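Local coordinates for protein carbohydrate kinase, FGGY (Rhodospirillum rubrum, PDB 3IFR) that probably phosphorylates D-xylulose at the expense of ATP, acting as a xylulokinase of the FGGY carbohydrate kinase family, at residues I10-G15 with T19-V24; C81-L86 with V439-V444. All coordinates share one frame; numbering follows the deposited sequence.

Contact 1 (I10-G15 with T19-V24)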
loop_
_atom_site.group_PDB
_atom_site.type_symbol
_atom_site.label_atom_id
_atom_site.label_comp_id
_atom_site.label_asym_id
_atom_site.label_seq_id
_atom_site.Cartn_x
_atom_site.Cartn_y
_atom_site.Cartn_z
ATOM N N ILE A 10 17.894 -10.194 -5.113
ATOM C CA ILE A 10 17.359 -10.051 -3.747
ATOM C C ILE A 10 16.348 -8.926 -3.602
ATOM O O ILE A 10 16.579 -7.823 -4.082
ATOM C CB ILE A 10 18.478 -9.768 -2.733
ATOM C CG1 ILE A 10 19.362 -10.995 -2.502
ATOM C CG2 ILE A 10 17.931 -9.243 -1.382
ATOM C CD1 ILE A 10 20.554 -10.648 -1.672
ATOM N N GLY A 11 15.249 -9.201 -2.909
ATOM C CA GLY A 11 14.377 -8.132 -2.444
ATOM C C GLY A 11 14.379 -8.024 -0.923
ATOM O O GLY A 11 14.346 -9.034 -0.196
ATOM N N LEU A 12 14.404 -6.785 -0.436
ATOM C CA LEU A 12 14.397 -6.492 0.972
ATOM C C LEU A 12 13.187 -5.576 1.255
ATOM O O LEU A 12 12.968 -4.587 0.561
ATOM C CB LEU A 12 15.703 -5.773 1.324
ATOM C CG LEU A 12 15.838 -5.164 2.739
ATOM C CD1 LEU A 12 15.798 -6.267 3.816
ATOM C CD2 LEU A 12 17.101 -4.351 2.886
ATOM N N ASP A 13 12.412 -5.889 2.284
ATOM C CA ASP A 13 11.210 -5.115 2.600
ATOM C C ASP A 13 11.289 -4.558 4.037
ATOM O O ASP A 13 11.243 -5.304 5.027
ATOM C CB ASP A 13 9.962 -5.984 2.378
ATOM C CG ASP A 13 8.690 -5.360 2.947
ATOM O OD1 ASP A 13 8.647 -4.134 3.139
ATOM O OD2 ASP A 13 7.732 -6.126 3.219
ATOM N N ILE A 14 11.450 -3.241 4.122
ATOM C CA ILE A 14 11.478 -2.528 5.377
ATOM C C ILE A 14 10.026 -2.270 5.754
ATOM O O ILE A 14 9.464 -1.194 5.470
ATOM C CB ILE A 14 12.239 -1.192 5.281
ATOM C CG1 ILE A 14 13.739 -1.408 5.401
ATOM C CG2 ILE A 14 11.959 -0.370 6.491
ATOM C CD1 ILE A 14 14.354 -2.220 4.359
ATOM N N GLY A 15 9.418 -3.271 6.386
ATOM C CA GLY A 15 7.994 -3.256 6.661
ATOM C C GLY A 15 7.691 -2.622 7.986
ATOM O O GLY A 15 8.594 -2.305 8.755
ATOM N N THR A 19 10.856 -6.873 8.975
ATOM C CA THR A 19 11.848 -6.654 7.937
ATOM C C THR A 19 12.131 -7.991 7.287
ATOM O O THR A 19 12.539 -8.923 7.951
ATOM C CB THR A 19 13.192 -6.106 8.470
ATOM O OG1 THR A 19 12.996 -4.864 9.129
ATOM C CG2 THR A 19 14.178 -5.899 7.325
ATOM N N ILE A 20 11.918 -8.082 5.981
ATOM C CA ILE A 20 11.887 -9.361 5.291
ATOM C C ILE A 20 12.789 -9.258 4.102
ATOM O O ILE A 20 12.743 -8.255 3.403
ATOM C CB ILE A 20 10.483 -9.655 4.808
ATOM C CG1 ILE A 20 9.543 -9.818 6.007
ATOM C CG2 ILE A 20 10.469 -10.925 3.964
ATOM C CD1 ILE A 20 8.054 -9.792 5.625
ATOM N N ALA A 21 13.629 -10.261 3.892
ATOM C CA ALA A 21 14.467 -10.323 2.696
ATOM C C ALA A 21 14.320 -11.685 2.042
ATOM O O ALA A 21 14.219 -12.702 2.738
ATOM C CB ALA A 21 15.920 -10.115 3.029
ATOM N N ILE A 22 14.385 -11.702 0.712
ATOM C CA ILE A 22 14.337 -12.953 -0.030
ATOM C C ILE A 22 15.417 -13.055 -1.097
ATOM O O ILE A 22 15.872 -12.037 -1.664
ATOM C CB ILE A 22 12.983 -13.136 -0.720
ATOM C CG1 ILE A 22 12.861 -12.101 -1.840
ATOM C CG2 ILE A 22 11.854 -12.982 0.311
ATOM C CD1 ILE A 22 11.465 -12.023 -2.461
ATOM N N LEU A 23 15.819 -14.302 -1.352
ATOM C CA LEU A 23 16.768 -14.604 -2.383
ATOM C C LEU A 23 16.020 -15.395 -3.402
ATOM O O LEU A 23 15.439 -16.450 -3.089
ATOM C CB LEU A 23 17.910 -15.452 -1.840
ATOM C CG LEU A 23 19.034 -15.783 -2.847
ATOM C CD1 LEU A 23 19.722 -14.507 -3.375
ATOM C CD2 LEU A 23 20.085 -16.718 -2.246
ATOM N N VAL A 24 16.048 -14.908 -4.635
ATOM C CA VAL A 24 15.355 -15.577 -5.724
ATOM C C VAL A 24 16.360 -16.010 -6.762
ATOM O O VAL A 24 17.282 -15.255 -7.121
ATOM C CB VAL A 24 14.393 -14.605 -6.417
ATOM C CG1 VAL A 24 13.793 -15.249 -7.641
ATOM C CG2 VAL A 24 13.349 -14.073 -5.442
HETATM O O HOH W 1 11.091 -3.028 9.125
#
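G11 and I22 face each other in an antiparallel beta hairpin, strands 8-14 and 18-25, the opening element of an actin-like ATPase fold. Along the strands packing is tight. I22 N donates to G11 O at 2.8 Å and D13 N to I20 O at 2.6 Å, each answered by the reverse bond, so two hydrogen-bonded pairs lock the register. With chi1 at 69°, which sets CG1 between its own backbone N and carbonyl carbon, I22 lays that branch over the neighbouring strand, 3.8 Å from G11 O, on the face where G11 has no side chain.

On the face of I10, L12, A21 and L23, I10 CG1 crosses to L23 CD1 at 3.6 Å. L12 carries CD1 to within 3.9 Å of A21 CB, where a small methyl leaves room for helix 52-70 to approach: A59 meets L12, V62 and L66 meet A21. D13, I20 and I22 occupy the opposite face, where I20 is partly exposed.

The solvent side is at the turn, where G15 is partly exposed and a water links the strands. This water donates to G15 O at 2.6 Å and lies equally close to T19 OG1, which also hydrogen-bonds N58 OD1.

Contact 2 (C81-L86 with V439-V444)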
loop_
_atom_site.group_PDB
_atom_site.type_symbol
_atom_site.label_atom_id
_atom_site.label_comp_id
_atom_site.label_asym_id
_atom_site.label_seq_id
_atom_site.Cartn_x
_atom_site.Cartn_y
_atom_site.Cartn_z
ATOM N N CYS A 81 16.983 -4.877 -4.666
ATOM C CA CYS A 81 16.077 -3.719 -4.582
ATOM C C CYS A 81 15.464 -3.653 -3.175
ATOM O O CYS A 81 15.062 -4.683 -2.583
ATOM C CB CYS A 81 14.996 -3.757 -5.673
ATOM S SG CYS A 81 13.740 -2.423 -5.577
ATOM N N VAL A 82 15.409 -2.449 -2.626
ATOM C CA VAL A 82 14.816 -2.257 -1.314
ATOM C C VAL A 82 13.462 -1.549 -1.436
ATOM O O VAL A 82 13.361 -0.475 -2.038
ATOM C CB VAL A 82 15.739 -1.406 -0.425
ATOM C CG1 VAL A 82 15.161 -1.267 0.972
ATOM C CG2 VAL A 82 17.146 -2.019 -0.341
ATOM N N THR A 83 12.440 -2.126 -0.808
ATOM C CA THR A 83 11.130 -1.510 -0.700
ATOM C C THR A 83 10.812 -1.360 0.826
ATOM O O THR A 83 11.571 -1.842 1.690
ATOM C CB THR A 83 10.110 -2.404 -1.439
ATOM O OG1 THR A 83 8.780 -1.882 -1.339
ATOM C CG2 THR A 83 10.125 -3.811 -0.854
ATOM N N GLY A 84 9.718 -0.665 1.144
ATOM C CA GLY A 84 9.250 -0.535 2.503
ATOM C C GLY A 84 8.055 0.405 2.576
ATOM O O GLY A 84 7.596 0.935 1.567
HETATM N N MSE A 85 7.555 0.648 3.784
HETATM C CA MSE A 85 6.398 1.533 3.940
HETATM C C MSE A 85 6.728 3.000 3.562
HETATM O O MSE A 85 7.874 3.427 3.635
HETATM C CB MSE A 85 5.819 1.390 5.346
HETATM C CG MSE A 85 6.382 2.357 6.390
HETATM SE SE MSE A 85 8.307 2.228 6.871
HETATM C CE MSE A 85 8.292 0.779 8.234
ATOM N N LEU A 86 5.725 3.753 3.138
ATOM C CA LEU A 86 5.908 5.174 2.833
ATOM C C LEU A 86 4.572 5.920 3.024
ATOM O O LEU A 86 3.504 5.301 3.115
ATOM C CB LEU A 86 6.405 5.369 1.371
ATOM C CG LEU A 86 5.428 5.118 0.208
ATOM C CD1 LEU A 86 5.978 5.612 -1.141
ATOM C CD2 LEU A 86 5.046 3.628 0.107
ATOM N N VAL A 439 8.962 -9.495 -2.981
ATOM C CA VAL A 439 8.896 -10.070 -4.323
ATOM C C VAL A 439 8.810 -9.039 -5.457
ATOM O O VAL A 439 9.462 -9.197 -6.514
ATOM C CB VAL A 439 7.702 -11.042 -4.495
ATOM C CG1 VAL A 439 7.595 -11.414 -5.962
ATOM C CG2 VAL A 439 7.850 -12.269 -3.597
ATOM N N GLY A 440 7.959 -8.021 -5.274
ATOM C CA GLY A 440 7.866 -6.939 -6.237
ATOM C C GLY A 440 9.260 -6.345 -6.338
ATOM O O GLY A 440 9.712 -5.922 -7.406
ATOM N N ALA A 441 9.969 -6.313 -5.216
ATOM C CA ALA A 441 11.318 -5.714 -5.217
ATOM C C ALA A 441 12.400 -6.573 -5.888
ATOM O O ALA A 441 13.169 -6.053 -6.686
ATOM C CB ALA A 441 11.751 -5.245 -3.798
ATOM N N ALA A 442 12.453 -7.873 -5.599
ATOM C CA ALA A 442 13.373 -8.739 -6.335
ATOM C C ALA A 442 13.140 -8.543 -7.836
ATOM O O ALA A 442 14.088 -8.500 -8.613
ATOM C CB ALA A 442 13.171 -10.175 -5.979
ATOM N N TRP A 443 11.872 -8.411 -8.233
ATOM C CA TRP A 443 11.561 -8.339 -9.651
ATOM C C TRP A 443 12.169 -7.124 -10.328
ATOM O O TRP A 443 12.528 -7.168 -11.505
ATOM C CB TRP A 443 10.049 -8.424 -9.924
ATOM C CG TRP A 443 9.819 -9.093 -11.214
ATOM C CD1 TRP A 443 9.322 -8.539 -12.384
ATOM C CD2 TRP A 443 10.163 -10.442 -11.527
ATOM N NE1 TRP A 443 9.316 -9.488 -13.394
ATOM C CE2 TRP A 443 9.823 -10.661 -12.891
ATOM C CE3 TRP A 443 10.710 -11.495 -10.789
ATOM C CZ2 TRP A 443 10.011 -11.890 -13.505
ATOM C CZ3 TRP A 443 10.897 -12.713 -11.406
ATOM C CH2 TRP A 443 10.537 -12.903 -12.752
ATOM N N VAL A 444 12.284 -6.029 -9.605
ATOM C CA VAL A 444 12.860 -4.853 -10.201
ATOM C C VAL A 444 14.305 -5.106 -10.572
ATOM O O VAL A 444 14.804 -4.636 -11.608
ATOM C CB VAL A 444 12.777 -3.657 -9.278
ATOM C CG1 VAL A 444 13.621 -2.558 -9.802
ATOM C CG2 VAL A 444 11.333 -3.224 -9.103
#
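C81 and A441 bring strand 77-84 and helix 437-448 together, their local axes approaching to 7.1 Å and running roughly antiparallel at 152°. Apolar side chains form one part of the joint. C81 holds its SG anti to the backbone N (chi1 176°), and the sulfur thus reaches the helix between two residues one turn apart: 3.9 Å from A441 CB and 4.0 Å from V444 CB. Cysteine suits this place because a slim, polarisable thiol can enter where the backbones are close. T83, next on the same strand face, adds its methyl: CG2 sits 3.7 Å from A441 CB. The alanine is thereby gripped from both C81 and T83, and its short side chain allows the helix to come down close on the strand, whereas V444 fills the space beside the sulfur with its branched CB.

A second kind of contact sets side-chain carbon against backbone oxygen. C81 CB lies 3.1 Å from A441 O, and A441 CB reciprocates at 3.6 Å from C81 O. A441 O also accepts a weak bond from V444 N inside the helix.

Polar groups are dealt with away from the interface. T83 turns OG1 anti to its N (chi1 178°) and bonds A243 O of the next strand in the sheet, which leaves the methyl for the helix. W443, on the far side of the helix, sends NE1 to G454 O.

This is helix-on-sheet packing across the two family regions: a helix of the C-terminal region lies on the sheet of the N-terminal one, with V439 touching A252 of helix 245-252, consistent with the pair of crossing interdomain helices at the base of the cleft in actin-like ATPases.

In the fold
Contacts 1 and 2 share one sheet and have centres about 7 Å apart. Strand 8-14 is the common seam: paired antiparallel with 18-25 in contact 1, it runs parallel to 77-84, where T83 N meets L12 O at 2.9 Å and I14 N meets T83 O at 2.8 Å, both probable hydrogen bonds. Helix 437-448 spans the two as well, since I22 CD1 packs 3.6 Å from V439 N. At the turn, G15 O lies 3.1 Å from CE of selenomethionine M85. As in relatives of this fold, the turn between the first two strands probably helps bind ATP phosphates, so contact 1 probably borders the nucleotide cleft, and contact 2 probably lies where the two domains meet at its base.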